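Local coordinates for D-alanyl transferase DltD (Enterococcus faecium TX0133A04, PDB 6PFX), which probably transfers D-alanine in the D-alanylation of lipoteichoic acid, a step of cell-wall biogenesis in Gram-positive bacteria, at residues T77-Q82 / P104-K109; F100-Q105 / S273-V278. All coordinates share one frame; numbering follows the deposited sequence.

Overall arrangement
Contacts 1 and 2 sit side by side near the centre of the molecule, their centres about 6 Å apart, and both lean on strand 97-101, the central strand of a five-stranded parallel sheet. Helix 79-89 leads along the chain into that strand; the loop after it carries Trp-106, and helix 271-284 comes much later, shortly before strand 288-293. Contact 1 joins the start of helix 79-89 to the loop, contact 2 the strand to helix 271-284. They share Pro-104 and Gln-105 and meet where Ser-79 packs against Phe-275 and Val-278, forming one buried layer; on the contact 1 side, Trp-106 lies near a Ser-His-Asp constellation consistent with the SGNH-hydrolase relationship.

Contact 1: residues T77-Q82 / P104-K109; sequences TQSLSQ and PQWFVK
The indole of Trp-106 lies with one face against the backbone and side chain of Gln-78: CA of Gln-78 stands 3.8 Å above the ring plane, over its centre, while CG sits 3.6 Å from the centroid of the five-membered ring, a CH-pi contact. The Gln-78 amide continues this layer, its plane 18° from the indole. Thr-77 O, Ser-79 OG and Gln-82 NE2 approach the six-membered ring obliquely, the last 3.7 Å from Trp-106 CH2. A weak but nearly straight hydrogen bond from Gln-82 NE2 to Gln-78 O holds that amide across the ring, its plane 74° from the indole. With CG anti to the carbonyl carbon (chi1 -51°) and the chain extended, Gln-78 NE2 passes beyond the ring to a weak, bent hydrogen bond with Trp-106 O, 3.3 Å away. It also bonds Glu-271 OE1, while Ser-79 OG bonds OE2. Gln-78 O, at the N-cap of helix 79-89, accepts the backbone N-H of Gln-82 (O to N 3.1 Å). Gln-82 OE1 accepts from Gly-44 N; Thr-77 OG1 bonds Gly-44 O. The indole face thus rests on Gln-78 carbons, with polar groups at its rim engaged by Glu-271, Gly-44 and Gln-78 O, near but not touching a Ser-His-Asp grouping consistent with SGNH-hydrolase kinship.

Contact 2: residues F100-Q105 / S273-V278; sequences FIISPQ and SDFQLV
Phe-100 and Ile-102 meet Phe-275 and Val-278 where helix 271-284 packs on the parallel sheet of an alpha/beta fold related to the SGNH hydrolases. Phe-100 belongs to the central strand 97-101, whose backbone bonds to Leu-290 and Ile-292 on one flank and to Phe-43 on the other. The helix places Phe-275 and Val-278 three residues, close to one turn, apart, and both send their CB atoms toward the strand.

The aromatic pair carries much of the contact. Phe-275 turns an edge toward the face of Phe-100 in an offset edge-to-face stack, with centroids 5.7 Å apart and planes at 70°. In each ring CG is anti to the backbone N (chi1 -168° in Phe-100, -175° in Phe-275), which extends the two side chains past each other from opposing backbones. CE1 of Phe-100 lies in the plane of the Phe-275 ring, at its edge, 3.8 Å from CE1 of Phe-275.

Aliphatic contacts continue the packing on other parts of the rings. Ile-102 crosses Phe-275 at about a right angle, and its extended chain brings CD1 to 3.8 Å from Phe-275 CZ. Helix 308-323 adds to this layer, with Phe-314 against Ile-102 and Ile-318 and Leu-322 against Phe-275.

Polar interactions lie on other sides of the helix. Asp-274 forms a salt bridge with Arg-146, Gln-276 bonds Gln-321 and Gln-325, and no hydrogen bond crosses between strand and helix segments. The interface is therefore purely apolar, joining sheet and helix through side-chain packing. On Phe-100 itself, at the C-terminal end of the strand, Val-278 adds an oblique contact: its CG1 branch reaches to 3.7 Å from CE2 of Phe-100.

Contact 1: residues T77-Q82 / P104-K109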
loop_
_atom_site.group_PDB
_atom_site.type_symbol
_atom_site.label_atom_id
_atom_site.label_comp_id
_atom_site.label_asym_id
_atom_site.label_seq_id
_atom_site.Cartn_x
_atom_site.Cartn_y
_atom_site.Cartn_z
ATOM N N THR A 77 -0.196 -7.387 1.114
ATOM C CA THR A 77 -1.308 -6.447 1.227
ATOM C C THR A 77 -1.417 -5.661 -0.079
ATOM O O THR A 77 -0.452 -5.007 -0.490
ATOM C CB THR A 77 -1.163 -5.486 2.408
ATOM O OG1 THR A 77 0.040 -4.720 2.293
ATOM C CG2 THR A 77 -1.162 -6.251 3.719
ATOM N N GLN A 78 -2.571 -5.760 -0.746
ATOM C CA GLN A 78 -2.862 -4.998 -1.961
ATOM C C GLN A 78 -4.078 -4.106 -1.711
ATOM O O GLN A 78 -4.400 -3.811 -0.556
ATOM C CB GLN A 78 -3.045 -5.941 -3.158
ATOM C CG GLN A 78 -1.884 -6.930 -3.311
ATOM C CD GLN A 78 -1.785 -7.683 -4.655
ATOM O OE1 GLN A 78 -0.863 -8.488 -4.832
ATOM N NE2 GLN A 78 -2.707 -7.437 -5.591
ATOM N N SER A 79 -4.759 -3.651 -2.767
ATOM C CA SER A 79 -5.705 -2.550 -2.578
ATOM C C SER A 79 -6.920 -2.961 -1.752
ATOM O O SER A 79 -7.398 -2.179 -0.923
ATOM C CB SER A 79 -6.150 -1.960 -3.918
ATOM O OG SER A 79 -5.063 -1.315 -4.556
ATOM N N LEU A 80 -7.448 -4.169 -1.975
ATOM C CA LEU A 80 -8.641 -4.605 -1.255
ATOM C C LEU A 80 -8.374 -4.655 0.246
ATOM O O LEU A 80 -9.149 -4.120 1.048
ATOM C CB LEU A 80 -9.082 -5.967 -1.786
ATOM C CG LEU A 80 -10.488 -6.432 -1.438
ATOM C CD1 LEU A 80 -10.878 -7.531 -2.406
ATOM C CD2 LEU A 80 -10.535 -6.948 -0.040
ATOM N N SER A 81 -7.250 -5.255 0.642
ATOM C CA SER A 81 -6.933 -5.333 2.062
ATOM C C SER A 81 -6.740 -3.945 2.653
ATOM O O SER A 81 -7.205 -3.660 3.763
ATOM C CB SER A 81 -5.670 -6.158 2.274
ATOM O OG SER A 81 -5.906 -7.498 1.906
ATOM N N GLN A 82 -6.061 -3.058 1.938
ATOM C CA GLN A 82 -5.832 -1.743 2.537
ATOM C C GLN A 82 -7.096 -0.897 2.544
ATOM O O GLN A 82 -7.279 -0.076 3.450
ATOM C CB GLN A 82 -4.601 -1.091 1.923
ATOM C CG GLN A 82 -3.344 -1.762 2.548
ATOM C CD GLN A 82 -2.029 -1.434 1.877
ATOM O OE1 GLN A 82 -1.213 -0.703 2.430
ATOM N NE2 GLN A 82 -1.789 -2.028 0.715
ATOM N N PRO A 104 3.486 -1.848 -8.896
ATOM C CA PRO A 104 2.999 -2.340 -10.201
ATOM C C PRO A 104 2.671 -3.833 -10.200
ATOM O O PRO A 104 1.718 -4.257 -10.874
ATOM C CB PRO A 104 4.155 -1.971 -11.150
ATOM C CG PRO A 104 4.854 -0.779 -10.452
ATOM C CD PRO A 104 4.794 -1.168 -9.002
ATOM N N GLN A 105 3.398 -4.627 -9.399
ATOM C CA GLN A 105 3.239 -6.076 -9.404
ATOM C C GLN A 105 1.902 -6.522 -8.838
ATOM O O GLN A 105 1.508 -7.677 -9.027
ATOM C CB GLN A 105 4.346 -6.739 -8.584
ATOM C CG GLN A 105 5.737 -6.428 -9.070
ATOM C CD GLN A 105 6.191 -5.024 -8.700
ATOM O OE1 GLN A 105 5.733 -4.446 -7.702
ATOM N NE2 GLN A 105 7.066 -4.452 -9.522
ATOM N N TRP A 106 1.190 -5.642 -8.146
ATOM C CA TRP A 106 -0.137 -6.017 -7.703
ATOM C C TRP A 106 -1.079 -6.246 -8.875
ATOM O O TRP A 106 -2.060 -6.985 -8.747
ATOM C CB TRP A 106 -0.749 -4.891 -6.891
ATOM C CG TRP A 106 -0.147 -4.608 -5.569
ATOM C CD1 TRP A 106 0.766 -5.357 -4.881
ATOM C CD2 TRP A 106 -0.429 -3.467 -4.761
ATOM N NE1 TRP A 106 1.051 -4.747 -3.673
ATOM C CE2 TRP A 106 0.333 -3.579 -3.586
ATOM C CE3 TRP A 106 -1.262 -2.356 -4.921
ATOM C CZ2 TRP A 106 0.282 -2.617 -2.570
ATOM C CZ3 TRP A 106 -1.307 -1.402 -3.922
ATOM C CH2 TRP A 106 -0.538 -1.535 -2.766
ATOM N N PHE A 107 -0.824 -5.579 -9.995
ATOM C CA PHE A 107 -1.789 -5.446 -11.081
ATOM C C PHE A 107 -1.657 -6.558 -12.104
ATOM O O PHE A 107 -1.596 -6.336 -13.307
ATOM C CB PHE A 107 -1.631 -4.062 -11.694
ATOM C CG PHE A 107 -2.005 -2.939 -10.736
ATOM C CD1 PHE A 107 -1.133 -2.505 -9.730
ATOM C CD2 PHE A 107 -3.253 -2.348 -10.822
ATOM C CE1 PHE A 107 -1.517 -1.484 -8.841
ATOM C CE2 PHE A 107 -3.631 -1.343 -9.965
ATOM C CZ PHE A 107 -2.756 -0.898 -8.970
ATOM N N VAL A 108 -1.670 -7.785 -11.600
ATOM C CA VAL A 108 -1.595 -8.957 -12.463
ATOM C C VAL A 108 -2.981 -9.328 -12.991
ATOM O O VAL A 108 -4.019 -8.935 -12.452
ATOM C CB VAL A 108 -0.907 -10.149 -11.762
ATOM C CG1 VAL A 108 0.579 -9.864 -11.558
ATOM C CG2 VAL A 108 -1.607 -10.491 -10.452
ATOM N N LYS A 109 -2.985 -10.138 -14.055
ATOM C CA LYS A 109 -4.200 -10.399 -14.826
ATOM C C LYS A 109 -5.357 -10.863 -13.954
ATOM O O LYS A 109 -6.506 -10.453 -14.166
ATOM C CB LYS A 109 -3.891 -11.445 -15.910
ATOM C CG LYS A 109 -5.085 -11.822 -16.788
ATOM C CD LYS A 109 -4.685 -12.770 -17.931
ATOM C CE LYS A 109 -5.842 -13.016 -18.899
ATOM N NZ LYS A 109 -5.425 -13.850 -20.074
#

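Contact 2: residues F100-Q105 / S273-V278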
loop_
_atom_site.group_PDB
_atom_site.type_symbol
_atom_site.label_atom_id
_atom_site.label_comp_id
_atom_site.label_asym_id
_atom_site.label_seq_id
_atom_site.Cartn_x
_atom_site.Cartn_y
_atom_site.Cartn_z
ATOM N N PHE A 100 0.916 6.600 0.115
ATOM C CA PHE A 100 0.481 5.316 -0.423
ATOM C C PHE A 100 1.469 4.886 -1.497
ATOM O O PHE A 100 1.614 5.571 -2.511
ATOM C CB PHE A 100 -0.934 5.441 -1.012
ATOM C CG PHE A 100 -1.603 4.120 -1.335
ATOM C CD1 PHE A 100 -1.169 3.363 -2.394
ATOM C CD2 PHE A 100 -2.678 3.644 -0.578
ATOM C CE1 PHE A 100 -1.790 2.157 -2.701
ATOM C CE2 PHE A 100 -3.292 2.432 -0.879
ATOM C CZ PHE A 100 -2.848 1.697 -1.936
ATOM N N ILE A 101 2.096 3.726 -1.313
ATOM C CA ILE A 101 3.037 3.178 -2.289
ATOM C C ILE A 101 2.282 2.183 -3.166
ATOM O O ILE A 101 1.790 1.166 -2.664
ATOM C CB ILE A 101 4.219 2.485 -1.594
ATOM C CG1 ILE A 101 4.793 3.300 -0.433
ATOM C CG2 ILE A 101 5.305 2.177 -2.621
ATOM C CD1 ILE A 101 5.343 4.594 -0.802
ATOM N N ILE A 102 2.200 2.474 -4.469
ATOM C CA ILE A 102 1.499 1.637 -5.443
ATOM C C ILE A 102 2.514 0.674 -6.058
ATOM O O ILE A 102 3.394 1.105 -6.806
ATOM C CB ILE A 102 0.905 2.500 -6.566
ATOM C CG1 ILE A 102 -0.022 3.586 -6.029
ATOM C CG2 ILE A 102 0.139 1.627 -7.580
ATOM C CD1 ILE A 102 -0.497 4.564 -7.095
ATOM N N SER A 103 2.377 -0.633 -5.806
ATOM C CA SER A 103 3.274 -1.610 -6.439
ATOM C C SER A 103 2.735 -2.028 -7.804
ATOM O O SER A 103 1.624 -2.562 -7.875
ATOM C CB SER A 103 3.419 -2.849 -5.564
ATOM O OG SER A 103 4.078 -2.554 -4.352
ATOM N N PRO A 104 3.486 -1.848 -8.896
ATOM C CA PRO A 104 2.999 -2.340 -10.201
ATOM C C PRO A 104 2.671 -3.833 -10.200
ATOM O O PRO A 104 1.718 -4.257 -10.874
ATOM C CB PRO A 104 4.155 -1.971 -11.150
ATOM C CG PRO A 104 4.854 -0.779 -10.452
ATOM C CD PRO A 104 4.794 -1.168 -9.002
ATOM N N GLN A 105 3.398 -4.627 -9.399
ATOM C CA GLN A 105 3.239 -6.076 -9.404
ATOM C C GLN A 105 1.902 -6.522 -8.838
ATOM O O GLN A 105 1.508 -7.677 -9.027
ATOM C CB GLN A 105 4.346 -6.739 -8.584
ATOM C CG GLN A 105 5.737 -6.428 -9.070
ATOM C CD GLN A 105 6.191 -5.024 -8.700
ATOM O OE1 GLN A 105 5.733 -4.446 -7.702
ATOM N NE2 GLN A 105 7.066 -4.452 -9.522
ATOM N N SER A 273 -9.663 -1.911 -10.183
ATOM C CA SER A 273 -10.952 -1.665 -9.547
ATOM C C SER A 273 -10.879 -1.822 -8.029
ATOM O O SER A 273 -11.543 -1.068 -7.306
ATOM C CB SER A 273 -12.009 -2.543 -10.211
ATOM O OG SER A 273 -12.132 -2.198 -11.590
ATOM N N ASP A 274 -10.070 -2.762 -7.515
ATOM C CA ASP A 274 -9.800 -2.787 -6.079
ATOM C C ASP A 274 -9.162 -1.471 -5.636
ATOM O O ASP A 274 -9.500 -0.927 -4.578
ATOM C CB ASP A 274 -8.889 -3.961 -5.695
ATOM C CG ASP A 274 -9.526 -5.332 -5.920
ATOM O OD1 ASP A 274 -10.719 -5.436 -6.260
ATOM O OD2 ASP A 274 -8.806 -6.338 -5.749
ATOM N N PHE A 275 -8.237 -0.937 -6.447
ATOM C CA PHE A 275 -7.606 0.347 -6.157
ATOM C C PHE A 275 -8.635 1.468 -6.148
ATOM O O PHE A 275 -8.544 2.394 -5.331
ATOM C CB PHE A 275 -6.500 0.615 -7.207
ATOM C CG PHE A 275 -5.692 1.854 -6.928
ATOM C CD1 PHE A 275 -4.876 1.905 -5.833
ATOM C CD2 PHE A 275 -5.726 2.951 -7.772
ATOM C CE1 PHE A 275 -4.151 3.023 -5.545
ATOM C CE2 PHE A 275 -4.981 4.088 -7.481
ATOM C CZ PHE A 275 -4.203 4.121 -6.364
ATOM N N GLN A 276 -9.654 1.372 -7.004
ATOM C CA GLN A 276 -10.719 2.365 -6.992
ATOM C C GLN A 276 -11.434 2.425 -5.646
ATOM O O GLN A 276 -11.909 3.494 -5.247
ATOM C CB GLN A 276 -11.719 2.110 -8.120
ATOM C CG GLN A 276 -12.772 3.200 -8.221
ATOM C CD GLN A 276 -12.240 4.605 -8.528
ATOM O OE1 GLN A 276 -11.132 4.800 -9.039
ATOM N NE2 GLN A 276 -13.061 5.588 -8.222
ATOM N N LEU A 277 -11.542 1.293 -4.944
ATOM C CA LEU A 277 -12.111 1.317 -3.602
ATOM C C LEU A 277 -11.293 2.217 -2.688
ATOM O O LEU A 277 -11.848 3.030 -1.942
ATOM C CB LEU A 277 -12.143 -0.094 -3.022
ATOM C CG LEU A 277 -13.130 -1.083 -3.622
ATOM C CD1 LEU A 277 -12.915 -2.473 -3.059
ATOM C CD2 LEU A 277 -14.531 -0.637 -3.267
ATOM N N VAL A 278 -9.966 2.067 -2.719
ATOM C CA VAL A 278 -9.082 2.936 -1.947
ATOM C C VAL A 278 -9.338 4.399 -2.273
ATOM O O VAL A 278 -9.456 5.227 -1.370
ATOM C CB VAL A 278 -7.617 2.551 -2.221
ATOM C CG1 VAL A 278 -6.674 3.578 -1.683
ATOM C CG2 VAL A 278 -7.317 1.142 -1.675
#